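Hypothetical protein (Legionella pneumophila subsp. pneumophila, PDB 4KH9) is of unknown function but is a calcium-binding protein of the DUF4785 family, built of three domains rich in beta strands. Local coordinates at residues A[22-27]-A[316-321]. Numbering follows the deposited sequence.
Sequences RENLHD and SQRAQW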
ATOM      1  N   ARG A  22     -13.800 -25.482  -9.892  0.50 39.26           N
ATOM      2  CA  ARG A  22     -13.057 -26.719 -10.087  0.50 38.15           C
ATOM      3  C   ARG A  22     -12.939 -27.021 -11.587  0.50 41.45           C
ATOM      4  O   ARG A  22     -12.460 -28.087 -11.976  0.50 41.57           O
ATOM      5  CB  ARG A  22     -13.764 -27.867  -9.343  0.50 39.18           C
ATOM      6  CG  ARG A  22     -12.977 -28.477  -8.197  0.50 49.86           C
ATOM      7  CD  ARG A  22     -13.458 -28.033  -6.832  0.50 57.56           C
ATOM      8  NE  ARG A  22     -12.993 -28.953  -5.791  0.50 67.09           N
ATOM      9  CZ  ARG A  22     -13.123 -28.745  -4.483  0.50 83.02           C
ATOM     10  NH1 ARG A  22     -13.689 -27.630  -4.032  0.50 73.13           N
ATOM     11  NH2 ARG A  22     -12.673 -29.642  -3.615  0.50 67.27           N
ATOM     12  N   GLU A  23     -13.357 -26.068 -12.430  1.00 38.50           N
ATOM     13  CA  GLU A  23     -13.322 -26.223 -13.877  1.00 39.94           C
ATOM     14  C   GLU A  23     -11.908 -26.107 -14.413  1.00 45.26           C
ATOM     15  O   GLU A  23     -11.181 -25.171 -14.077  1.00 44.67           O
ATOM     16  CB  GLU A  23     -14.223 -25.189 -14.556  1.00 41.36           C
ATOM     17  CG  GLU A  23     -14.663 -25.618 -15.941  1.00 53.41           C
ATOM     18  CD  GLU A  23     -15.719 -24.750 -16.591  1.00 80.90           C
ATOM     19  OE1 GLU A  23     -15.768 -23.537 -16.279  1.00 69.38           O
ATOM     20  OE2 GLU A  23     -16.426 -25.260 -17.490  1.00 85.30           O
ATOM     21  N   ASN A  24     -11.527 -27.066 -15.257  1.00 43.34           N
ATOM     22  CA  ASN A  24     -10.237 -27.045 -15.928  1.00 44.14           C
ATOM     23  C   ASN A  24     -10.437 -26.226 -17.198  1.00 47.94           C
ATOM     24  O   ASN A  24     -11.151 -26.674 -18.095  1.00 48.75           O
ATOM     25  CB  ASN A  24      -9.720 -28.480 -16.196  1.00 46.28           C
ATOM     26  CG  ASN A  24      -8.310 -28.544 -16.721  1.00 63.71           C
ATOM     27  OD1 ASN A  24      -7.871 -27.716 -17.516  1.00 51.39           O
ATOM     28  ND2 ASN A  24      -7.584 -29.574 -16.343  1.00 65.46           N
ATOM     29  N   LEU A  25      -9.888 -25.001 -17.240  1.00 42.62           N
ATOM     30  CA  LEU A  25     -10.080 -24.106 -18.377  1.00 42.59           C
ATOM     31  C   LEU A  25      -8.791 -23.634 -18.988  1.00 44.23           C
ATOM     32  O   LEU A  25      -7.843 -23.277 -18.287  1.00 45.23           O
ATOM     33  CB  LEU A  25     -10.894 -22.867 -17.969  1.00 43.17           C
ATOM     34  CG  LEU A  25     -12.307 -23.124 -17.493  1.00 50.50           C
ATOM     35  CD1 LEU A  25     -12.794 -21.994 -16.591  1.00 51.36           C
ATOM     36  CD2 LEU A  25     -13.252 -23.416 -18.664  1.00 53.41           C
ATOM     37  N   HIS A  26      -8.791 -23.569 -20.305  1.00 38.93           N
ATOM     38  CA  HIS A  26      -7.680 -23.054 -21.077  1.00 37.88           C
ATOM     39  C   HIS A  26      -8.170 -21.890 -21.916  1.00 42.52           C
ATOM     40  O   HIS A  26      -9.181 -21.999 -22.609  1.00 44.68           O
ATOM     41  CB  HIS A  26      -7.042 -24.134 -21.943  1.00 38.58           C
ATOM     42  CG  HIS A  26      -5.772 -23.674 -22.577  1.00 41.37           C
ATOM     43  ND1 HIS A  26      -5.779 -22.926 -23.745  1.00 42.85           N
ATOM     44  CD2 HIS A  26      -4.495 -23.837 -22.167  1.00 41.55           C
ATOM     45  CE1 HIS A  26      -4.512 -22.687 -24.014  1.00 41.41           C
ATOM     46  NE2 HIS A  26      -3.703 -23.224 -23.097  1.00 41.20           N
ATOM     47  N   ASP A  27      -7.472 -20.770 -21.816  1.00 37.60           N
ATOM     48  CA  ASP A  27      -7.747 -19.557 -22.564  1.00 37.82           C
ATOM     49  C   ASP A  27      -6.510 -19.097 -23.258  1.00 42.77           C
ATOM     50  O   ASP A  27      -5.399 -19.430 -22.849  1.00 42.93           O
ATOM     51  CB  ASP A  27      -8.277 -18.433 -21.653  1.00 38.67           C
ATOM     52  CG  ASP A  27      -9.634 -18.702 -21.068  1.00 47.65           C
ATOM     53  OD1 ASP A  27     -10.629 -18.627 -21.824  1.00 52.14           O
ATOM     54  OD2 ASP A  27      -9.713 -18.917 -19.846  1.00 47.52           O
ATOM     55  N   SER A 316      -1.426 -17.320 -23.194  1.00 37.89           N
ATOM     56  CA  SER A 316      -2.131 -18.566 -22.892  0.50 37.30           C
ATOM     57  C   SER A 316      -2.287 -18.701 -21.398  1.00 38.72           C
ATOM     58  O   SER A 316      -1.391 -18.307 -20.664  1.00 37.03           O
ATOM     59  CB  SER A 316      -1.378 -19.764 -23.463  0.50 42.47           C
ATOM     60  OG  SER A 316      -1.917 -20.998 -23.016  0.50 54.12           O
ATOM     61  N   GLN A 317      -3.422 -19.234 -20.956  1.00 35.41           N
ATOM     62  CA  GLN A 317      -3.686 -19.397 -19.547  1.00 34.46           C
ATOM     63  C   GLN A 317      -4.406 -20.718 -19.261  1.00 38.59           C
ATOM     64  O   GLN A 317      -5.483 -20.963 -19.798  1.00 37.32           O
ATOM     65  CB  GLN A 317      -4.510 -18.211 -19.018  1.00 34.55           C
ATOM     66  CG  GLN A 317      -4.741 -18.292 -17.525  1.00 42.21           C
ATOM     67  CD  GLN A 317      -5.400 -17.057 -16.996  1.00 48.95           C
ATOM     68  OE1 GLN A 317      -4.721 -16.116 -16.590  1.00 38.39           O
ATOM     69  NE2 GLN A 317      -6.721 -17.025 -17.008  1.00 39.74           N
ATOM     70  N   ARG A 318      -3.824 -21.524 -18.366  1.00 34.54           N
ATOM     71  CA  ARG A 318      -4.394 -22.781 -17.882  1.00 34.76           C
ATOM     72  C   ARG A 318      -4.803 -22.605 -16.429  1.00 37.67           C
ATOM     73  O   ARG A 318      -3.941 -22.396 -15.581  1.00 37.33           O
ATOM     74  CB  ARG A 318      -3.375 -23.941 -18.034  1.00 34.87           C
ATOM     75  CG  ARG A 318      -3.794 -25.287 -17.374  1.00 35.37           C
ATOM     76  CD  ARG A 318      -4.942 -26.022 -18.072  1.00 37.23           C
ATOM     77  NE  ARG A 318      -4.584 -26.401 -19.442  1.00 38.51           N
ATOM     78  CZ  ARG A 318      -5.372 -27.051 -20.287  1.00 47.07           C
ATOM     79  NH1 ARG A 318      -6.579 -27.443 -19.910  1.00 35.94           N
ATOM     80  NH2 ARG A 318      -4.958 -27.313 -21.516  1.00 37.18           N
ATOM     81  N   ALA A 319      -6.098 -22.671 -16.145  1.00 33.74           N
ATOM     82  CA  ALA A 319      -6.639 -22.536 -14.783  1.00 32.08           C
ATOM     83  C   ALA A 319      -7.338 -23.829 -14.373  1.00 38.78           C
ATOM     84  O   ALA A 319      -8.158 -24.355 -15.120  1.00 41.14           O
ATOM     85  CB  ALA A 319      -7.599 -21.351 -14.706  1.00 32.20           C
ATOM     86  N   GLN A 320      -6.953 -24.387 -13.224  1.00 36.66           N
ATOM     87  CA  GLN A 320      -7.545 -25.618 -12.709  1.00 36.58           C
ATOM     88  C   GLN A 320      -7.444 -25.680 -11.191  1.00 39.91           C
ATOM     89  O   GLN A 320      -6.729 -24.884 -10.582  1.00 38.61           O
ATOM     90  CB  GLN A 320      -6.918 -26.878 -13.344  1.00 38.57           C
ATOM     91  CG  GLN A 320      -5.409 -27.009 -13.297  1.00 50.16           C
ATOM     92  CD  GLN A 320      -4.990 -28.141 -14.201  1.00 67.75           C
ATOM     93  OE1 GLN A 320      -4.639 -27.937 -15.375  1.00 64.98           O
ATOM     94  NE2 GLN A 320      -5.058 -29.364 -13.697  1.00 55.05           N
ATOM     95  N   TRP A 321      -8.210 -26.607 -10.585  1.00 36.25           N
ATOM     96  CA  TRP A 321      -8.182 -26.874  -9.153  1.00 35.73           C
ATOM     97  C   TRP A 321      -7.040 -27.828  -8.880  1.00 40.82           C
ATOM     98  O   TRP A 321      -6.960 -28.862  -9.560  1.00 40.47           O
ATOM     99  CB  TRP A 321      -9.507 -27.460  -8.664  1.00 33.93           C
ATOM    100  CG  TRP A 321      -9.470 -27.829  -7.212  1.00 33.82           C
ATOM    101  CD1 TRP A 321      -9.161 -29.049  -6.670  1.00 36.81           C
ATOM    102  CD2 TRP A 321      -9.728 -26.948  -6.106  1.00 32.82           C
ATOM    103  NE1 TRP A 321      -9.197 -28.977  -5.294  1.00 35.76           N
ATOM    104  CE2 TRP A 321      -9.545 -27.699  -4.922  1.00 36.53           C
ATOM    105  CE3 TRP A 321     -10.164 -25.613  -6.008  1.00 33.43           C
ATOM    106  CZ2 TRP A 321      -9.713 -27.143  -3.656  1.00 35.95           C
ATOM    107  CZ3 TRP A 321     -10.339 -25.061  -4.754  1.00 35.31           C
ATOM    108  CH2 TRP A 321     -10.132 -25.827  -3.589  1.00 36.35           C
TER
HETATM  109  O   HOH W   1      -9.770 -28.268 -12.083  1.00 37.04           O
HETATM  110  O   HOH W   2      -7.850 -19.868 -18.188  1.00 43.43           O
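L25 and A319 face each other as a hydrogen-bonded antiparallel pair, each amide donating to the other's carbonyl: L25 N to A319 O and A319 N to L25 O are both 2.8 Å. D27 and Q317 repeat this two residues on, with H26 and R318 as the non-hydrogen-bonded pair between them, a worked example of an edge strand paired by its backbone and secured by side chains. D27 is a calcium ligand of this protein, though no ion is bound to it here; water 2 lies between its OD2 and Q317. Just before the strand, N24 OD1 accepts a 2.7 Å bond from R318 NH1, in the guanidinium plane although the amide is turned 84° from it. The R318 chain is bent at chi2 (71°) and chi3 (62°), which place CD and NE; H26 CB lies over the centre of one guanidinium face, 3.7 Å above the plane. Ahead of strand 25-29, R22 lies flat on W321, its CZ 4.0 Å from the centroid of the six-membered ring, a cation-pi stack, while CD makes a CH-pi contact with the five-membered ring. Here water 1 bridges R22 O and W321 N. In the second shell, Q330 O binds R318 NE, E323 holds W321 NE1, and T332 bonds H26 NE2 through its N and S316 OG through its O. Strand 25-29 thus borders the C-terminal, probably E-set-like sheet beside strand 312-322, whose other neighbour is strand 293-302; strand 325-333 packs against H26, S316 and Q320.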